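Local coordinates for secreted protein (Streptomyces lividans TK24, PDB 5LXZ) that probably acts as a secreted copper-radical oxidase of the galactose oxidase-like AA5 family, using a mononuclear copper site, at residues Thr68-Pro73 with Val232-Ile237; Met114-Glu119 with Asp146-Pro151; Pro359-Lys364 with Ser556-Phe561. The protein carries 1 engineered substitution. All blocks are in the same frame, centred on the assembly; numbering follows the deposited sequence. Where two conformers were deposited one is given.

Contact 1: residues Thr68-Pro73 with Val232-Ile237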
loop_
_atom_site.group_PDB
_atom_site.type_symbol
_atom_site.label_atom_id
_atom_site.label_comp_id
_atom_site.label_asym_id
_atom_site.label_seq_id
_atom_site.Cartn_x
_atom_site.Cartn_y
_atom_site.Cartn_z
ATOM N N THR A 68 23.811 11.132 1.660
ATOM C CA THR A 68 24.104 10.948 0.272
ATOM C C THR A 68 23.039 10.115 -0.446
ATOM O O THR A 68 22.267 9.361 0.167
ATOM C CB THR A 68 25.439 10.241 0.132
ATOM O OG1 THR A 68 25.424 9.044 0.904
ATOM C CG2 THR A 68 26.572 11.148 0.656
ATOM N N ILE A 69 23.042 10.240 -1.758
ATOM C CA ILE A 69 22.026 9.616 -2.583
ATOM C C ILE A 69 22.654 9.138 -3.856
ATOM O O ILE A 69 23.573 9.768 -4.383
ATOM C CB ILE A 69 20.796 10.549 -2.743
ATOM C CG1 ILE A 69 19.650 9.826 -3.472
ATOM C CG2 ILE A 69 21.130 11.836 -3.461
ATOM C CD1 ILE A 69 18.270 10.356 -3.103
ATOM N N LYS A 70 22.195 8.012 -4.367
ATOM C CA LYS A 70 22.627 7.528 -5.668
ATOM C C LYS A 70 21.460 7.001 -6.475
ATOM O O LYS A 70 20.432 6.607 -5.920
ATOM C CB LYS A 70 23.701 6.451 -5.556
ATOM C CG LYS A 70 23.262 5.177 -4.860
ATOM C CD LYS A 70 24.324 4.084 -4.885
ATOM C CE LYS A 70 24.145 3.140 -6.060
ATOM N NZ LYS A 70 24.937 1.910 -5.833
ATOM N N LYS A 71 21.636 6.984 -7.782
ATOM C CA LYS A 71 20.705 6.369 -8.691
ATOM C C LYS A 71 20.996 4.893 -8.789
ATOM O O LYS A 71 22.148 4.463 -8.705
ATOM C CB LYS A 71 20.775 7.003 -10.074
ATOM C CG LYS A 71 20.556 8.493 -10.074
ATOM C CD LYS A 71 20.220 8.975 -11.470
ATOM C CE LYS A 71 19.897 10.443 -11.437
ATOM N NZ LYS A 71 19.655 10.967 -12.797
ATOM N N VAL A 72 19.920 4.117 -8.953
ATOM C CA VAL A 72 19.985 2.689 -9.214
ATOM C C VAL A 72 19.326 2.367 -10.559
ATOM O O VAL A 72 18.211 2.754 -10.817
ATOM C CB VAL A 72 19.252 1.898 -8.106
ATOM C CG1 VAL A 72 19.258 0.413 -8.428
ATOM C CG2 VAL A 72 19.937 2.121 -6.781
ATOM N N PRO A 73 20.016 1.624 -11.450
ATOM C CA PRO A 73 19.374 1.230 -12.696
ATOM C C PRO A 73 18.078 0.451 -12.453
ATOM O O PRO A 73 18.075 -0.487 -11.629
ATOM C CB PRO A 73 20.410 0.313 -13.369
ATOM C CG PRO A 73 21.691 0.608 -12.706
ATOM C CD PRO A 73 21.385 1.100 -11.326
ATOM N N VAL A 232 22.751 -5.295 -0.496
ATOM C CA VAL A 232 24.229 -5.244 -0.429
ATOM C C VAL A 232 24.800 -4.873 -1.791
ATOM O O VAL A 232 25.567 -3.913 -1.918
ATOM C CB VAL A 232 24.807 -6.543 0.141
ATOM C CG1 VAL A 232 26.345 -6.539 0.107
ATOM C CG2 VAL A 232 24.323 -6.747 1.581
ATOM N N ALA A 233 24.343 -5.567 -2.823
ATOM C CA ALA A 233 24.715 -5.237 -4.182
ATOM C C ALA A 233 24.112 -3.923 -4.689
ATOM O O ALA A 233 24.613 -3.325 -5.646
ATOM C CB ALA A 233 24.347 -6.363 -5.087
ATOM N N GLU A 234 23.013 -3.494 -4.062
ATOM C CA GLU A 234 22.247 -2.340 -4.487
ATOM C C GLU A 234 21.780 -2.464 -5.924
ATOM O O GLU A 234 21.899 -1.536 -6.713
ATOM C CB GLU A 234 22.999 -1.059 -4.158
ATOM C CG GLU A 234 23.187 -0.925 -2.656
ATOM C CD GLU A 234 23.876 0.356 -2.213
ATOM O OE1 GLU A 234 24.493 1.036 -3.063
ATOM O OE2 GLU A 234 23.771 0.661 -1.006
ATOM N N LYS A 235 21.204 -3.616 -6.261
ATOM C CA LYS A 235 20.685 -3.821 -7.591
ATOM C C LYS A 235 19.442 -4.702 -7.601
ATOM O O LYS A 235 19.215 -5.506 -6.674
ATOM C CB LYS A 235 21.776 -4.370 -8.528
ATOM C CG LYS A 235 22.287 -5.737 -8.259
ATOM C CD LYS A 235 23.325 -6.091 -9.348
ATOM C CE LYS A 235 24.509 -6.869 -8.826
ATOM N NZ LYS A 235 24.092 -8.217 -8.383
ATOM N N TYR A 236 18.633 -4.536 -8.628
ATOM C CA TYR A 236 17.491 -5.398 -8.859
ATOM C C TYR A 236 17.966 -6.668 -9.556
ATOM O O TYR A 236 18.680 -6.582 -10.575
ATOM C CB TYR A 236 16.469 -4.717 -9.749
ATOM C CG TYR A 236 15.807 -3.522 -9.133
ATOM C CD1 TYR A 236 14.693 -3.665 -8.308
ATOM C CD2 TYR A 236 16.219 -2.237 -9.449
ATOM C CE1 TYR A 236 14.066 -2.561 -7.789
ATOM C CE2 TYR A 236 15.564 -1.123 -8.970
ATOM C CZ TYR A 236 14.477 -1.303 -8.130
ATOM O OH TYR A 236 13.800 -0.207 -7.592
ATOM N N ILE A 237 17.593 -7.813 -9.019
ATOM C CA ILE A 237 17.953 -9.111 -9.613
ATOM C C ILE A 237 16.682 -9.754 -10.172
ATOM O O ILE A 237 15.720 -10.003 -9.424
ATOM C CB ILE A 237 18.599 -10.024 -8.582
ATOM C CG1 ILE A 237 19.820 -9.345 -7.940
ATOM C CG2 ILE A 237 18.961 -11.362 -9.268
ATOM C CD1 ILE A 237 20.510 -10.172 -6.902
HETATM O O HOH W 1 23.576 0.288 -7.703
HETATM O O HOH W 2 19.524 -2.588 -10.649
#
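Two bridging waters join Thr68-Pro73 to Val232-Ile237 where backbone pairing is absent, although the touching parts run within 23° of each other. One water accepts from Lys70 NZ and donates to Glu234 O, 2.7 Å from that carbonyl oxygen. The other accepts from Tyr236 N and donates to Pro73 O, so polar groups spaced too widely for direct bonding are still connected. One direct polar link crosses the gap, a salt bridge of 2.9 Å from Lys70 NZ to Glu234 OE1. Lys70 starts in the crowded position between backbone N and carbonyl carbon (chi1 63°) and bends at chi3 (-94°), crossing the extended Glu234 chain obliquely. The ammonium meets the anti lone pair of OE1, and OE2 forms a second salt bridge, to Lys38, so each carboxylate oxygen has a lysine partner, which would favour the ionised form. Glu234 has left-handed backbone torsions, and with Lys235 it forms a G1 beta bulge opposite Asp230. Beyond the salt bridge along the chain, Val72 CG1 touches Glu234 O and lies 4.0 Å from Tyr236 CE2. Pro73 O lies in the plane of the tyrosine ring, 3.4 Å from Tyr236 CD2 at the ring edge, while the hydroxyl is hydrogen-bonded to Thr59. Phe229 meets the same ring edge-to-face. The contact lies at the surface between two antiparallel sheets: strand 69-71 is outermost beside strand 58-62, and strand 235-238 pairs with 226-230, consistent with neighbouring blades of the galactose oxidase-like propeller.

Contact 2: residues Met114-Glu119 with Asp146-Pro151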
loop_
_atom_site.group_PDB
_atom_site.type_symbol
_atom_site.label_atom_id
_atom_site.label_comp_id
_atom_site.label_asym_id
_atom_site.label_seq_id
_atom_site.Cartn_x
_atom_site.Cartn_y
_atom_site.Cartn_z
ATOM N N MET A 114 -14.409 0.868 -21.504
ATOM C CA MET A 114 -15.286 -0.279 -21.371
ATOM C C MET A 114 -14.666 -1.471 -22.069
ATOM O O MET A 114 -14.255 -1.365 -23.247
ATOM C CB MET A 114 -16.616 0.050 -22.050
ATOM C CG MET A 114 -17.705 -0.999 -21.941
ATOM S SD MET A 114 -18.325 -1.196 -20.264
ATOM C CE MET A 114 -18.944 0.435 -19.895
ATOM N N VAL A 115 -14.573 -2.601 -21.373
ATOM C CA VAL A 115 -14.095 -3.837 -21.997
ATOM C C VAL A 115 -15.327 -4.600 -22.397
ATOM O O VAL A 115 -16.032 -5.133 -21.560
ATOM C CB VAL A 115 -13.215 -4.656 -21.068
ATOM C CG1 VAL A 115 -12.767 -5.952 -21.763
ATOM C CG2 VAL A 115 -12.054 -3.803 -20.621
ATOM N N VAL A 116 -15.604 -4.684 -23.699
ATOM C CA VAL A 116 -16.776 -5.394 -24.152
ATOM C C VAL A 116 -16.390 -6.850 -24.349
ATOM O O VAL A 116 -15.347 -7.140 -24.949
ATOM C CB VAL A 116 -17.354 -4.790 -25.448
ATOM C CG1 VAL A 116 -18.651 -5.478 -25.844
ATOM C CG2 VAL A 116 -17.498 -3.265 -25.349
ATOM N N HIS A 117 -17.245 -7.726 -23.853
ATOM C CA HIS A 117 -17.096 -9.170 -23.889
ATOM C C HIS A 117 -18.058 -9.745 -24.916
ATOM O O HIS A 117 -19.194 -9.367 -24.946
ATOM C CB HIS A 117 -17.437 -9.775 -22.535
ATOM C CG HIS A 117 -16.397 -9.577 -21.495
ATOM N ND1 HIS A 117 -16.000 -8.326 -21.080
ATOM C CD2 HIS A 117 -15.682 -10.458 -20.771
ATOM C CE1 HIS A 117 -15.073 -8.447 -20.154
ATOM N NE2 HIS A 117 -14.871 -9.724 -19.934
ATOM N N ASN A 118 -17.555 -10.640 -25.775
ATOM C CA ASN A 118 -18.391 -11.371 -26.726
ATOM C C ASN A 118 -18.202 -12.856 -26.454
ATOM O O ASN A 118 -17.113 -13.398 -26.693
ATOM C CB ASN A 118 -17.984 -11.007 -28.139
ATOM C CG ASN A 118 -18.736 -11.810 -29.190
ATOM O OD1 ASN A 118 -19.782 -12.405 -28.929
ATOM N ND2 ASN A 118 -18.206 -11.792 -30.418
ATOM N N GLU A 119 -19.261 -13.493 -25.944
ATOM C CA GLU A 119 -19.254 -14.920 -25.649
ATOM C C GLU A 119 -19.577 -15.781 -26.879
ATOM O O GLU A 119 -19.554 -16.981 -26.783
ATOM C CB GLU A 119 -20.261 -15.235 -24.548
ATOM C CG GLU A 119 -19.948 -14.511 -23.246
ATOM C CD GLU A 119 -20.749 -15.030 -22.072
ATOM O OE1 GLU A 119 -21.805 -15.655 -22.284
ATOM O OE2 GLU A 119 -20.311 -14.797 -20.933
ATOM N N ASP A 146 -16.920 6.129 -30.601
ATOM C CA ASP A 146 -16.491 5.436 -31.776
ATOM C C ASP A 146 -17.087 4.048 -31.799
ATOM O O ASP A 146 -17.434 3.482 -30.760
ATOM C CB ASP A 146 -14.965 5.274 -31.793
ATOM C CG ASP A 146 -14.256 6.444 -32.440
ATOM O OD1 ASP A 146 -14.812 7.036 -33.402
ATOM O OD2 ASP A 146 -13.148 6.757 -31.972
ATOM N N PRO A 147 -17.137 3.443 -32.983
ATOM C CA PRO A 147 -17.497 2.034 -33.080
ATOM C C PRO A 147 -16.421 1.152 -32.503
ATOM O O PRO A 147 -15.242 1.565 -32.410
ATOM C CB PRO A 147 -17.642 1.799 -34.597
ATOM C CG PRO A 147 -16.746 2.818 -35.181
ATOM C CD PRO A 147 -16.842 4.024 -34.313
ATOM N N VAL A 148 -16.823 -0.047 -32.087
ATOM C CA VAL A 148 -15.904 -1.047 -31.610
ATOM C C VAL A 148 -16.233 -2.400 -32.199
ATOM O O VAL A 148 -17.417 -2.820 -32.232
ATOM C CB VAL A 148 -15.855 -1.148 -30.057
ATOM C CG1 VAL A 148 -17.220 -1.499 -29.459
ATOM C CG2 VAL A 148 -14.757 -2.133 -29.603
ATOM N N LEU A 149 -15.169 -3.064 -32.625
ATOM C CA LEU A 149 -15.203 -4.392 -33.168
ATOM C C LEU A 149 -14.784 -5.340 -32.074
ATOM O O LEU A 149 -13.629 -5.333 -31.642
ATOM C CB LEU A 149 -14.225 -4.509 -34.335
ATOM C CG LEU A 149 -14.049 -5.928 -34.873
ATOM C CD1 LEU A 149 -15.368 -6.341 -35.511
ATOM C CD2 LEU A 149 -12.903 -5.990 -35.878
ATOM N N VAL A 150 -15.725 -6.157 -31.616
ATOM C CA VAL A 150 -15.448 -7.112 -30.577
ATOM C C VAL A 150 -15.292 -8.451 -31.251
ATOM O O VAL A 150 -16.251 -8.925 -31.872
ATOM C CB VAL A 150 -16.591 -7.199 -29.541
ATOM C CG1 VAL A 150 -16.108 -8.008 -28.340
ATOM C CG2 VAL A 150 -17.082 -5.824 -29.138
ATOM N N PRO A 151 -14.099 -9.050 -31.153
ATOM C CA PRO A 151 -13.871 -10.294 -31.913
ATOM C C PRO A 151 -14.727 -11.422 -31.413
ATOM O O PRO A 151 -15.251 -11.392 -30.276
ATOM C CB PRO A 151 -12.395 -10.635 -31.668
ATOM C CG PRO A 151 -11.821 -9.508 -30.863
ATOM C CD PRO A 151 -12.925 -8.643 -30.355
#
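Asn118 leaves its strand with CG anti to the backbone N (chi1 176°), which places the amide beside Pro151. Its CB rests against a methyl, 3.5 Å from Val150 CG1, and is as near to Pro151 O. Beyond CG the amide divides its work. OD1 accepts from the backbone N of Asn120, two residues on, forming an Asx turn as the strand ends. ND2 donates to Pro151 O over 3.0 Å; the bond is bent at the hydrogen (N-H...O 142°), and the donor also sits above the carbonyl plane, not on a lone pair. Lys123 O takes a second bond from ND2. One side-chain pair back along strand 114-118, Val116 CG1 packs 3.7 Å from Val150 CG2, the two valines crossing at about a right angle, and Val150 CG1 also lies against Val116 O. Val148 reaches Val116 only loosely, in keeping with strands 114-118 and 148-150 whose directions differ by 40° and whose axes approach no closer than 8.1 Å. Leu127 and Ile125 of strand 125-127 flank these valines in the beta barrel domain. The chemistry is thus that of an aliphatic interface closed at one end by a buried amide whose oxygen and nitrogen both have backbone partners.

Contact 3: residues Pro359-Lys364 with Ser556-Phe561. With EDO (1,2-ethanediol), chain K.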
loop_
_atom_site.group_PDB
_atom_site.type_symbol
_atom_site.label_atom_id
_atom_site.label_comp_id
_atom_site.label_asym_id
_atom_site.label_seq_id
_atom_site.Cartn_x
_atom_site.Cartn_y
_atom_site.Cartn_z
ATOM N N PRO A 359 2.495 -3.688 20.975
ATOM C CA PRO A 359 3.307 -4.756 20.425
ATOM C C PRO A 359 2.487 -5.715 19.594
ATOM O O PRO A 359 1.324 -5.981 19.902
ATOM C CB PRO A 359 3.834 -5.461 21.674
ATOM C CG PRO A 359 2.720 -5.305 22.661
ATOM C CD PRO A 359 2.088 -3.962 22.378
ATOM N N ALA A 360 3.122 -6.289 18.572
ATOM C CA ALA A 360 2.471 -7.199 17.655
ATOM C C ALA A 360 1.884 -8.430 18.308
ATOM O O ALA A 360 0.938 -9.007 17.803
ATOM C CB ALA A 360 3.423 -7.608 16.557
ATOM N N GLN A 361 2.430 -8.809 19.458
ATOM C CA GLN A 361 1.845 -9.901 20.214
ATOM C C GLN A 361 0.342 -9.747 20.454
ATOM O O GLN A 361 -0.363 -10.755 20.540
ATOM C CB GLN A 361 2.529 -10.028 21.586
ATOM C CG GLN A 361 3.872 -10.713 21.496
ATOM C CD GLN A 361 5.070 -9.777 21.341
ATOM O OE1 GLN A 361 4.972 -8.637 20.863
ATOM N NE2 GLN A 361 6.232 -10.255 21.811
ATOM N N ASP A 362 -0.116 -8.509 20.630
ATOM C CA ASP A 362 -1.516 -8.289 21.023
ATOM C C ASP A 362 -2.505 -8.501 19.890
ATOM O O ASP A 362 -3.698 -8.630 20.148
ATOM C CB ASP A 362 -1.660 -6.909 21.627
ATOM C CG ASP A 362 -0.901 -6.756 22.948
ATOM O OD1 ASP A 362 -0.366 -7.741 23.518
ATOM O OD2 ASP A 362 -0.816 -5.606 23.391
ATOM N N GLU A 363 -2.046 -8.524 18.632
ATOM C CA GLU A 363 -2.925 -8.766 17.463
ATOM C C GLU A 363 -4.056 -7.768 17.389
ATOM O O GLU A 363 -5.172 -8.117 17.009
ATOM C CB GLU A 363 -3.447 -10.211 17.425
ATOM C CG GLU A 363 -2.350 -11.247 17.545
ATOM C CD GLU A 363 -2.766 -12.619 17.031
ATOM O OE1 GLU A 363 -2.848 -12.820 15.770
ATOM O OE2 GLU A 363 -2.984 -13.514 17.920
ATOM N N LYS A 364 -3.734 -6.513 17.717
ATOM C CA LYS A 364 -4.674 -5.428 17.548
ATOM C C LYS A 364 -4.324 -4.614 16.311
ATOM O O LYS A 364 -3.194 -4.142 16.169
ATOM C CB LYS A 364 -4.690 -4.524 18.771
ATOM C CG LYS A 364 -5.268 -5.184 20.008
ATOM C CD LYS A 364 -5.363 -4.189 21.155
ATOM C CE LYS A 364 -5.814 -4.843 22.441
ATOM N NZ LYS A 364 -6.190 -3.778 23.419
ATOM N N SER A 556 6.014 -4.247 15.316
ATOM C CA SER A 556 6.957 -4.083 16.418
ATOM C C SER A 556 6.683 -5.146 17.454
ATOM O O SER A 556 5.588 -5.237 17.982
ATOM C CB SER A 556 6.742 -2.725 17.020
ATOM O OG SER A 556 7.594 -2.587 18.164
ATOM N N ILE A 557 7.677 -5.960 17.733
ATOM C CA ILE A 557 7.555 -7.149 18.566
ATOM C C ILE A 557 8.257 -6.883 19.884
ATOM O O ILE A 557 9.410 -6.482 19.910
ATOM C CB ILE A 557 8.190 -8.336 17.850
ATOM C CG1 ILE A 557 7.434 -8.580 16.526
ATOM C CG2 ILE A 557 8.185 -9.579 18.740
ATOM C CD1 ILE A 557 8.293 -9.214 15.480
ATOM N N ALA A 558 7.549 -7.088 20.994
ATOM C CA ALA A 558 8.239 -6.938 22.302
ATOM C C ALA A 558 9.195 -8.061 22.595
ATOM O O ALA A 558 8.842 -9.211 22.379
ATOM C CB ALA A 558 7.182 -6.898 23.394
ATOM N N LEU A 559 10.367 -7.739 23.132
ATOM C CA LEU A 559 11.332 -8.759 23.562
ATOM C C LEU A 559 11.505 -8.725 25.070
ATOM O O LEU A 559 11.643 -7.674 25.655
ATOM C CB LEU A 559 12.701 -8.539 22.961
ATOM C CG LEU A 559 12.888 -8.355 21.470
ATOM C CD1 LEU A 559 14.316 -8.593 21.009
ATOM C CD2 LEU A 559 11.948 -9.187 20.664
ATOM N N ASP A 560 11.536 -9.912 25.656
ATOM C CA ASP A 560 11.936 -10.031 27.053
ATOM C C ASP A 560 13.431 -9.710 27.126
ATOM O O ASP A 560 14.184 -9.928 26.192
ATOM C CB ASP A 560 11.670 -11.448 27.565
ATOM C CG ASP A 560 10.203 -11.733 27.781
ATOM O OD1 ASP A 560 9.399 -10.800 27.877
ATOM O OD2 ASP A 560 9.867 -12.926 27.890
ATOM N N PHE A 561 13.865 -9.148 28.256
ATOM C CA PHE A 561 15.272 -8.793 28.404
ATOM C C PHE A 561 15.694 -8.827 29.866
ATOM O O PHE A 561 14.871 -8.748 30.751
ATOM C CB PHE A 561 15.544 -7.399 27.871
ATOM C CG PHE A 561 14.842 -6.305 28.626
ATOM C CD1 PHE A 561 13.568 -5.894 28.286
ATOM C CD2 PHE A 561 15.486 -5.654 29.666
ATOM C CE1 PHE A 561 12.941 -4.866 28.972
ATOM C CE2 PHE A 561 14.855 -4.636 30.358
ATOM C CZ PHE A 561 13.591 -4.246 30.019
HETATM C C1 EDO K . 8.111 -5.895 27.138
HETATM O O1 EDO K . 7.486 -4.648 26.832
HETATM C C2 EDO K . 9.628 -5.782 27.366
HETATM O O2 EDO K . 10.374 -5.328 26.201
#
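Three hydrogen bonds fasten the short 3-10 turn of Pro359-Lys364 to strand 556-564. The backbone bond is the shortest, Ala360 N to Ser556 O at 2.7 Å, in the carbonyl plane and fairly straight (N-H...O angle 162°). The other two come from one side chain. Gln361 bends at chi2 (93°), laying its amide alongside Ala558: OE1 accepts from Ala558 N at 3.0 Å, and NE2 donates to Ala558 O at 2.9 Å. Both acceptors are used in plane on a lone pair, and Ala558 O also lies close to the amide plane of Gln361, so the paired bonds fix the rotation of the amide and meet Ala558 N and O as the backbone of a neighbouring strand would. Within the turn, Asp362 N bonds to Pro359 O. Gln361 O also accepts from Lys389 NZ and Gln305 NE2, outside the turn.

Weaker contacts accompany these bonds. Pro359, which follows a cis peptide, directs its CA-H at Ser556 O over 3.4 Å, and its CB lies 4.0 Å from Ala558 CB. Ala360 CB meets Ile557 CG1, and Ile557 CG2 lies 3.7 Å from Gln361 NE2.

A 1,2-ethanediol, probably a crystallisation additive, donates from O2 to Leu559 O at 2.7 Å and touches the edge of the Phe561 ring with C2. Val538 and Arg539 also bind it.

Ile557 and Leu559 use their backbones to pair with strand 535-541, while Asp560 pairs with Thr571. With one amide bonded to both N and O of Ala558, Gln361 acts as a peptide mimic, joining a propeller-side loop to the Early set domain.

Overall arrangement
The three contacts share no strand or loop and lie well apart, the nearest atoms of contacts 1 and 3 being about 21 Å from each other and those of contacts 2 and 3 about 38 Å. Contact 2 is the buried one, within the beta barrel domain, and relies on branched aliphatic side chains with one amide. Contact 1 lies at the surface between two sheets, where a charged pair and bridging water join the segments, with a smaller apolar contact of Val72 on Tyr236. Contact 3, partly buried, links a loop between strands 353-356 and 364-368 with the Early set domain through direct hydrogen bonds to backbone groups. Contacts 2 and 3 stand on opposite sides of the chain's centre.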